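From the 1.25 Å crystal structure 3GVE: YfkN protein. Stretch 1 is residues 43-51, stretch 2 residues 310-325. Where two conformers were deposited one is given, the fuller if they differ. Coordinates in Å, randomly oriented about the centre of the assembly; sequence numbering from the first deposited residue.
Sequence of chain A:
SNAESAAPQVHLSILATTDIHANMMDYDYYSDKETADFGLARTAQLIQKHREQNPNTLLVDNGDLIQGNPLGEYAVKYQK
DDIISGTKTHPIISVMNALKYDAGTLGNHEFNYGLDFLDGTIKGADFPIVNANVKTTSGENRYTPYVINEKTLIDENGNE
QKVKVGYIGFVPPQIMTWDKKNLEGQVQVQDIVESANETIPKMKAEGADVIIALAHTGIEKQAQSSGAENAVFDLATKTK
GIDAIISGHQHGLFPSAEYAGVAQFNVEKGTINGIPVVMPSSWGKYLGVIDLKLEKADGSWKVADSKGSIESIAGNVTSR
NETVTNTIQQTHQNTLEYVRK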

ATOM      1  N   THR A  43       2.563 -18.399  -0.508  1.00 10.52           N
ATOM      2  CA  THR A  43       2.732 -18.747   0.906  1.00 10.16           C
ATOM      3  C   THR A  43       2.275 -20.175   1.195  1.00  9.91           C
ATOM      4  O   THR A  43       2.854 -20.851   2.023  1.00 10.97           O
ATOM      5  CB  THR A  43       1.948 -17.781   1.829  1.00 10.28           C
ATOM      6  OG1 THR A  43       1.843 -16.502   1.209  1.00 10.20           O
ATOM      7  CG2 THR A  43       2.619 -17.654   3.207  1.00 10.96           C
ATOM      8  N   ALA A  44       1.234 -20.605   0.493  1.00  9.67           N
ATOM      9  CA  ALA A  44       0.673 -21.930   0.673  1.00  9.90           C
ATOM     10  C   ALA A  44       1.678 -23.037   0.339  1.00  9.84           C
ATOM     11  O   ALA A  44       1.534 -24.133   0.809  1.00 11.07           O
ATOM     12  CB  ALA A  44      -0.615 -22.076  -0.146  1.00 11.19           C
ATOM     13  N   GLN A  45       2.700 -22.717  -0.452  1.00 10.81           N
ATOM     14  CA  GLN A  45       3.749 -23.685  -0.743  1.00 11.15           C
ATOM     15  C   GLN A  45       4.602 -23.901   0.495  1.00 11.14           C
ATOM     16  O   GLN A  45       4.990 -25.013   0.762  1.00 12.54           O
ATOM     17  CB  GLN A  45       4.601 -23.247  -1.945  1.00 12.63           C
ATOM     18  CG  GLN A  45       3.809 -23.047  -3.242  1.00 13.99           C
ATOM     19  CD  GLN A  45       3.298 -24.329  -3.849  1.00 14.26           C
ATOM     20  OE1 GLN A  45       2.578 -25.074  -3.235  1.00 14.80           O
ATOM     21  NE2 GLN A  45       3.659 -24.558  -5.104  1.00 15.64           N
ATOM     22  N   LEU A  46       4.856 -22.838   1.262  1.00 11.08           N
ATOM     23  CA  LEU A  46       5.540 -22.988   2.551  1.00 12.05           C
ATOM     24  C   LEU A  46       4.679 -23.754   3.552  1.00 10.69           C
ATOM     25  O   LEU A  46       5.177 -24.540   4.330  1.00 11.68           O
ATOM     26  CB  LEU A  46       5.916 -21.635   3.158  1.00 11.67           C
ATOM     27  CG  LEU A  46       6.897 -20.775   2.368  1.00 12.53           C
ATOM     28  CD1 LEU A  46       7.129 -19.448   3.101  1.00 13.07           C
ATOM     29  CD2 LEU A  46       8.220 -21.502   2.147  1.00 14.27           C
ATOM     30  N   ILE A  47       3.378 -23.491   3.525  1.00 10.54           N
ATOM     31  CA  ILE A  47       2.452 -24.185   4.424  1.00 10.65           C
ATOM     32  C   ILE A  47       2.551 -25.707   4.181  1.00 10.36           C
ATOM     33  O   ILE A  47       2.654 -26.480   5.106  1.00 10.97           O
ATOM     34  CB  ILE A  47       0.985 -23.678   4.251  1.00 10.43           C
ATOM     35  CG1 ILE A  47       0.861 -22.215   4.736  1.00 10.55           C
ATOM     36  CG2 ILE A  47      -0.003 -24.618   4.963  1.00 11.44           C
ATOM     37  CD1 ILE A  47      -0.453 -21.532   4.421  1.00 12.09           C
ATOM     38  N   GLN A  48       2.491 -26.109   2.915  1.00 11.77           N
ATOM     39  CA  GLN A  48       2.553 -27.515   2.540  1.00 12.89           C
ATOM     40  C   GLN A  48       3.872 -28.121   3.005  1.00 12.53           C
ATOM     41  O   GLN A  48       3.894 -29.191   3.585  1.00 13.83           O
ATOM     42  CB  GLN A  48       2.411 -27.694   1.023  1.00 16.31           C
ATOM     43  CG  GLN A  48       2.350 -29.171   0.625  1.00 20.44           C
ATOM     44  CD  GLN A  48       2.133 -29.390  -0.842  1.00 26.97           C
ATOM     45  OE1 GLN A  48       1.386 -28.670  -1.495  1.00 29.38           O
ATOM     46  NE2 GLN A  48       2.765 -30.426  -1.366  1.00 28.55           N
ATOM     47  N   LYS A  49       4.960 -27.412   2.766  1.00 13.19           N
ATOM     48  CA  LYS A  49       6.260 -27.912   3.181  1.00 14.64           C
ATOM     49  C   LYS A  49       6.333 -28.160   4.697  1.00 14.15           C
ATOM     50  O   LYS A  49       6.784 -29.195   5.143  1.00 15.48           O
ATOM     51  CB  LYS A  49       7.373 -26.963   2.763  1.00 18.14           C
ATOM     52  CG  LYS A  49       8.720 -27.386   3.325  1.00 23.87           C
ATOM     53  CD  LYS A  49       9.800 -26.546   2.772  1.00 27.85           C
ATOM     54  CE  LYS A  49       9.909 -25.233   3.498  1.00 29.70           C
ATOM     55  NZ  LYS A  49      11.251 -24.669   3.294  1.00 30.54           N
ATOM     56  N   HIS A  50       5.880 -27.191   5.487  1.00 13.47           N
ATOM     57  CA  HIS A  50       5.934 -27.341   6.931  1.00 13.16           C
ATOM     58  C   HIS A  50       4.997 -28.438   7.434  1.00 13.47           C
ATOM     59  O   HIS A  50       5.348 -29.179   8.331  1.00 14.21           O
ATOM     60  CB  HIS A  50       5.704 -25.987   7.598  1.00 13.28           C
ATOM     61  CG  HIS A  50       6.909 -25.117   7.559  1.00 14.64           C
ATOM     62  ND1 HIS A  50       7.875 -25.151   8.540  1.00 16.50           N
ATOM     63  CD2 HIS A  50       7.338 -24.232   6.635  1.00 15.25           C
ATOM     64  CE1 HIS A  50       8.838 -24.310   8.223  1.00 17.33           C
ATOM     65  NE2 HIS A  50       8.538 -23.741   7.071  1.00 16.67           N
ATOM     66  N   ARG A  51       3.829 -28.568   6.819  1.00 13.07           N
ATOM     67  CA  ARG A  51       2.915 -29.646   7.169  1.00 12.73           C
ATOM     68  C   ARG A  51       3.572 -31.017   6.947  1.00 13.08           C
ATOM     69  O   ARG A  51       3.341 -31.933   7.702  1.00 15.31           O
ATOM     70  CB  ARG A  51       1.594 -29.541   6.394  1.00 12.10           C
ATOM     71  CG  ARG A  51       0.590 -28.565   7.017  1.00 12.57           C
ATOM     72  CD  ARG A  51      -0.698 -28.500   6.220  1.00 13.03           C
ATOM     73  NE  ARG A  51      -1.790 -28.000   7.051  1.00 12.90           N
ATOM     74  CZ  ARG A  51      -2.820 -27.298   6.604  1.00 12.13           C
ATOM     75  NH1 ARG A  51      -2.915 -26.961   5.333  1.00 12.69           N
ATOM     76  NH2 ARG A  51      -3.777 -26.943   7.441  1.00 12.63           N
ATOM     77  N   ILE A 310      10.368 -16.975  11.191  1.00  9.42           N
ATOM     78  CA  ILE A 310       9.589 -16.655  10.009  1.00  9.35           C
ATOM     79  C   ILE A 310      10.395 -17.117   8.813  1.00  9.68           C
ATOM     80  O   ILE A 310      11.602 -17.147   8.860  1.00 11.24           O
ATOM     81  CB  ILE A 310       9.247 -15.158   9.911  1.00  9.84           C
ATOM     82  CG1 ILE A 310      10.522 -14.302  10.043  1.00 11.22           C
ATOM     83  CG2 ILE A 310       8.224 -14.763  10.995  1.00 10.46           C
ATOM     84  CD1 ILE A 310      10.284 -12.816   9.833  1.00 11.80           C
ATOM     85  N   GLU A 311       9.710 -17.478   7.742  1.00 10.11           N
ATOM     86  CA  GLU A 311      10.372 -17.963   6.529  1.00 10.94           C
ATOM     87  C   GLU A 311       9.817 -17.197   5.355  1.00 10.03           C
ATOM     88  O   GLU A 311       8.626 -17.083   5.209  1.00  9.82           O
ATOM     89  CB  GLU A 311      10.120 -19.461   6.359  1.00 13.79           C
ATOM     90  CG  GLU A 311      10.744 -20.028   5.088  1.00 18.71           C
ATOM     91  CD  GLU A 311      10.693 -21.545   5.003  1.00 25.31           C
ATOM     92  OE1 GLU A 311       9.790 -22.180   5.562  1.00 28.22           O
ATOM     93  OE2 GLU A 311      11.565 -22.086   4.336  1.00 28.45           O
ATOM     94  N   SER A 312      10.702 -16.678   4.519  1.00 11.17           N
ATOM     95  CA  SER A 312      10.302 -15.942   3.325  1.00 12.04           C
ATOM     96  C   SER A 312       9.863 -16.855   2.185  1.00 11.27           C
ATOM     97  O   SER A 312      10.372 -17.940   2.028  1.00 12.57           O
ATOM     98  CB  SER A 312      11.478 -15.094   2.814  1.00 13.65           C
ATOM     99  OG  SER A 312      12.574 -15.916   2.471  1.00 15.90           O
ATOM    100  N   ILE A 313       8.923 -16.383   1.372  1.00 11.29           N
ATOM    101  CA  ILE A 313       8.603 -17.086   0.127  1.00 12.25           C
ATOM    102  C   ILE A 313       9.739 -16.887  -0.870  1.00 13.64           C
ATOM    103  O   ILE A 313      10.000 -17.744  -1.685  1.00 14.90           O
ATOM    104  CB  ILE A 313       7.247 -16.673  -0.498  1.00 11.43           C
ATOM    105  CG1 ILE A 313       7.180 -15.178  -0.799  1.00 11.72           C
ATOM    106  CG2 ILE A 313       6.109 -17.111   0.413  1.00 11.89           C
ATOM    107  CD1 ILE A 313       5.979 -14.764  -1.646  1.00 13.05           C
ATOM    108  N   ALA A 314      10.425 -15.759  -0.759  1.00 13.23           N
ATOM    109  CA  ALA A 314      11.610 -15.508  -1.580  1.00 14.93           C
ATOM    110  C   ALA A 314      12.680 -16.549  -1.317  1.00 16.18           C
ATOM    111  O   ALA A 314      13.103 -16.766  -0.200  1.00 17.22           O
ATOM    112  CB  ALA A 314      12.151 -14.133  -1.325  1.00 16.20           C
ATOM    113  N   GLY A 315      13.098 -17.194  -2.387  1.00 17.01           N
ATOM    114  CA  GLY A 315      14.141 -18.204  -2.285  1.00 18.76           C
ATOM    115  C   GLY A 315      13.708 -19.600  -1.877  1.00 20.14           C
ATOM    116  O   GLY A 315      14.480 -20.544  -1.948  1.00 21.76           O
ATOM    117  N   ASN A 316      12.477 -19.718  -1.411  1.00 18.15           N
ATOM    118  CA  ASN A 316      11.951 -20.982  -0.946  1.00 16.78           C
ATOM    119  C   ASN A 316      10.780 -21.459  -1.785  1.00 16.31           C
ATOM    120  O   ASN A 316      10.438 -22.624  -1.748  1.00 18.25           O
ATOM    121  CB  ASN A 316      11.550 -20.860   0.522  1.00 16.16           C
ATOM    122  CG  ASN A 316      12.731 -20.607   1.406  1.00 17.71           C
ATOM    123  OD1 ASN A 316      13.666 -21.390   1.409  1.00 19.67           O
ATOM    124  ND2 ASN A 316      12.715 -19.507   2.130  1.00 17.76           N
ATOM    125  N   VAL A 317      10.161 -20.544  -2.520  1.00 14.81           N
ATOM    126  CA  VAL A 317       8.986 -20.830  -3.330  1.00 13.80           C
ATOM    127  C   VAL A 317       9.170 -20.266  -4.726  1.00 14.45           C
ATOM    128  O   VAL A 317       9.557 -19.126  -4.884  1.00 15.26           O
ATOM    129  CB  VAL A 317       7.715 -20.164  -2.726  1.00 14.21           C
ATOM    130  CG1 VAL A 317       6.484 -20.413  -3.609  1.00 13.70           C
ATOM    131  CG2 VAL A 317       7.480 -20.638  -1.299  1.00 15.03           C
ATOM    132  N   THR A 318       8.853 -21.061  -5.735  1.00 16.42           N
ATOM    133  CA  THR A 318       9.012 -20.592  -7.111  1.00 19.16           C
ATOM    134  C   THR A 318       7.755 -20.725  -7.968  1.00 21.24           C
ATOM    135  O   THR A 318       7.774 -20.352  -9.133  1.00 24.70           O
ATOM    136  CB  THR A 318      10.178 -21.288  -7.811  1.00 21.85           C
ATOM    137  OG1 THR A 318       9.869 -22.670  -7.919  1.00 24.88           O
ATOM    138  CG2 THR A 318      11.446 -21.132  -7.016  1.00 21.46           C
ATOM    139  N   SER A 319       6.675 -21.257  -7.404  1.00 20.08           N
ATOM    140  CA  SER A 319       5.430 -21.423  -8.154  1.00 20.34           C
ATOM    141  C   SER A 319       4.175 -21.274  -7.298  1.00 18.32           C
ATOM    142  O   SER A 319       4.259 -21.218  -6.088  1.00 17.93           O
ATOM    143  CB  SER A 319       5.392 -22.786  -8.845  1.00 22.76           C
ATOM    144  OG  SER A 319       5.447 -23.824  -7.907  1.00 24.91           O
ATOM    145  N   ARG A 320       3.019 -21.239  -7.951  1.00 18.02           N
ATOM    146  CA  ARG A 320       1.737 -21.128  -7.277  1.00 17.60           C
ATOM    147  C   ARG A 320       1.219 -22.482  -6.834  1.00 15.84           C
ATOM    148  O   ARG A 320       1.289 -23.459  -7.541  1.00 16.75           O
ATOM    149  CB  ARG A 320       0.671 -20.517  -8.196  1.00 19.00           C
ATOM    150  CG  ARG A 320       0.656 -19.025  -8.315  1.00 19.74           C
ATOM    151  CD  ARG A 320      -0.386 -18.581  -9.333  1.00 20.45           C
ATOM    152  NE  ARG A 320      -0.044 -18.998 -10.680  1.00 20.36           N
ATOM    153  CZ  ARG A 320       0.746 -18.328 -11.509  1.00 19.05           C
ATOM    154  NH1 ARG A 320       0.988 -18.816 -12.703  1.00 18.35           N
ATOM    155  NH2 ARG A 320       1.298 -17.196 -11.163  1.00 18.61           N
ATOM    156  N   ASN A 321       0.639 -22.486  -5.655  1.00 13.93           N
ATOM    157  CA  ASN A 321      -0.021 -23.637  -5.046  1.00 13.77           C
ATOM    158  C   ASN A 321      -1.324 -23.907  -5.799  1.00 14.14           C
ATOM    159  O   ASN A 321      -2.171 -23.012  -5.975  1.00 14.89           O
ATOM    160  CB  ASN A 321      -0.393 -23.296  -3.597  1.00 14.29           C
ATOM    161  CG  ASN A 321      -1.120 -24.425  -2.895  1.00 15.62           C
ATOM    162  OD1 ASN A 321      -2.344 -24.487  -2.892  1.00 15.96           O
ATOM    163  ND2 ASN A 321      -0.336 -25.309  -2.305  1.00 16.59           N
ATOM    164  N   GLU A 322      -1.521 -25.139  -6.239  0.50 14.86           N
ATOM    165  CA  GLU A 322      -2.711 -25.478  -7.015  0.50 16.20           C
ATOM    166  C   GLU A 322      -4.034 -25.363  -6.248  0.50 15.78           C
ATOM    167  O   GLU A 322      -5.039 -25.069  -6.849  0.50 16.17           O
ATOM    168  CB  GLU A 322      -2.595 -26.881  -7.636  0.50 20.35           C
ATOM    169  CG  GLU A 322      -1.448 -27.026  -8.609  0.50 26.32           C
ATOM    170  CD  GLU A 322      -1.334 -28.427  -9.199  0.50 31.69           C
ATOM    171  OE1 GLU A 322      -2.152 -29.302  -8.864  0.50 33.70           O
ATOM    172  OE2 GLU A 322      -0.409 -28.627 -10.011  0.50 34.00           O
ATOM    173  N   THR A 323      -4.030 -25.605  -4.938  1.00 15.37           N
ATOM    174  CA  THR A 323      -5.279 -25.593  -4.218  1.00 15.13           C
ATOM    175  C   THR A 323      -5.789 -24.133  -4.185  1.00 13.49           C
ATOM    176  O   THR A 323      -6.980 -23.878  -4.315  1.00 14.46           O
ATOM    177  CB  THR A 323      -5.122 -26.143  -2.795  1.00 16.74           C
ATOM    178  OG1 THR A 323      -4.748 -27.525  -2.869  1.00 18.41           O
ATOM    179  CG2 THR A 323      -6.407 -26.026  -1.909  1.00 16.86           C
ATOM    180  N   VAL A 324      -4.866 -23.197  -3.987  1.00 12.42           N
ATOM    181  CA  VAL A 324      -5.232 -21.786  -3.997  1.00 11.45           C
ATOM    182  C   VAL A 324      -5.728 -21.368  -5.369  1.00 11.56           C
ATOM    183  O   VAL A 324      -6.789 -20.812  -5.485  1.00 11.74           O
ATOM    184  CB  VAL A 324      -4.072 -20.872  -3.547  1.00 11.71           C
ATOM    185  CG1 VAL A 324      -4.480 -19.410  -3.686  1.00 12.36           C
ATOM    186  CG2 VAL A 324      -3.709 -21.193  -2.084  1.00 11.80           C
ATOM    187  N   THR A 325      -4.944 -21.659  -6.402  1.00 12.08           N
ATOM    188  CA  THR A 325      -5.300 -21.251  -7.748  1.00 12.98           C
ATOM    189  C   THR A 325      -6.638 -21.821  -8.177  1.00 13.05           C
ATOM    190  O   THR A 325      -7.471 -21.100  -8.676  1.00 13.53           O
ATOM    191  CB  THR A 325      -4.206 -21.627  -8.773  1.00 13.44           C
ATOM    192  OG1 THR A 325      -2.980 -21.025  -8.379  1.00 15.06           O
ATOM    193  CG2 THR A 325      -4.563 -21.128 -10.153  1.00 15.42           C
TER
HETATM  194  O   HOH W   1      -1.321 -27.531  -0.469  1.00 24.31           O
HETATM  195  O   HOH W   2      11.164 -24.482   0.122  1.00 30.73           O

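Helices that pack against irregular chain segments often do so by a simple division: apolar knobs fill the hollows that the loop curls to make, and polar side chains pair beside them. The YfkN protein offers a compact example, in which one face of helix 43-51 meets a strand end, a loop and the start of a second helix, burying 598 Å² in all.

The central bump is Leu46, buried along with Ile313 and Val317. Its CA-to-CB bond points toward the other stretch, and its m, t rotamer spreads the two methyls into a pocket formed as the chain turns after strand 310-312. Leu46 CD1 lies 3.7 Å from Ile313 CG2 and 3.5 Å from Glu311 O; Leu46 CD2 lies 3.6 Å from Val317 CG2 and 3.8 Å from Asn316 CB. A leucine forked at CG suits such a hollow, since each methyl finds its own wall. The turn that shapes the pocket is held by Val317 N donating to Ile313 O (2.9 Å) and by Asn316 ND2 donating to Ser312 O (2.8 Å). At Gly315, phi is positive, and a CB would be jammed against the preceding carbonyl oxygen.

Beside the start of the second helix, the first helix offers a single methyl: Ala44 is buried, with Ala44 CB 3.8 Å from Val324 CG2 and 3.7 Å from Asn321 CG. Thr43 points its CB away, leaving its backbone to meet the loop: Thr43 CA is 3.8 Å from Ile313 CG2.

Gln45 combines both kinds of contact. Gln45 CG rests 3.8 Å from Val317 CG1, while the m, m bend carries the amide to Asn321, whose ND2 donates to Gln45 OE1 at 3.1 Å; Gln45 NE2 makes a weak bond to Ser319 OG at 3.4 Å. Asn321, itself buried, serves two contacts at once. As N-cap, Asn321 OD1 accepts from Val324 N at 3.0 Å and, weakly, from Thr323 N at 2.9 Å, which leaves ND2 free to face the first helix. A water extends this link, accepting from Asn321 ND2 (3.0 Å) and donating to Gln48 OE1 (3.1 Å).

Toward the C-terminal end of stretch 1, Glu311, extended in t, t, reaches the helix with both carboxylate oxygens. Glu311 OE1 accepts from His50 NE2 at a short 2.5 Å, near the ring plane, and Glu311 OE2 forms a salt bridge with Lys49 NZ at 2.8 Å. The carboxylate also flanks the leucine knob, with Glu311 CD 3.8 Å from Leu46 CD2, so charge borders the apolar centre.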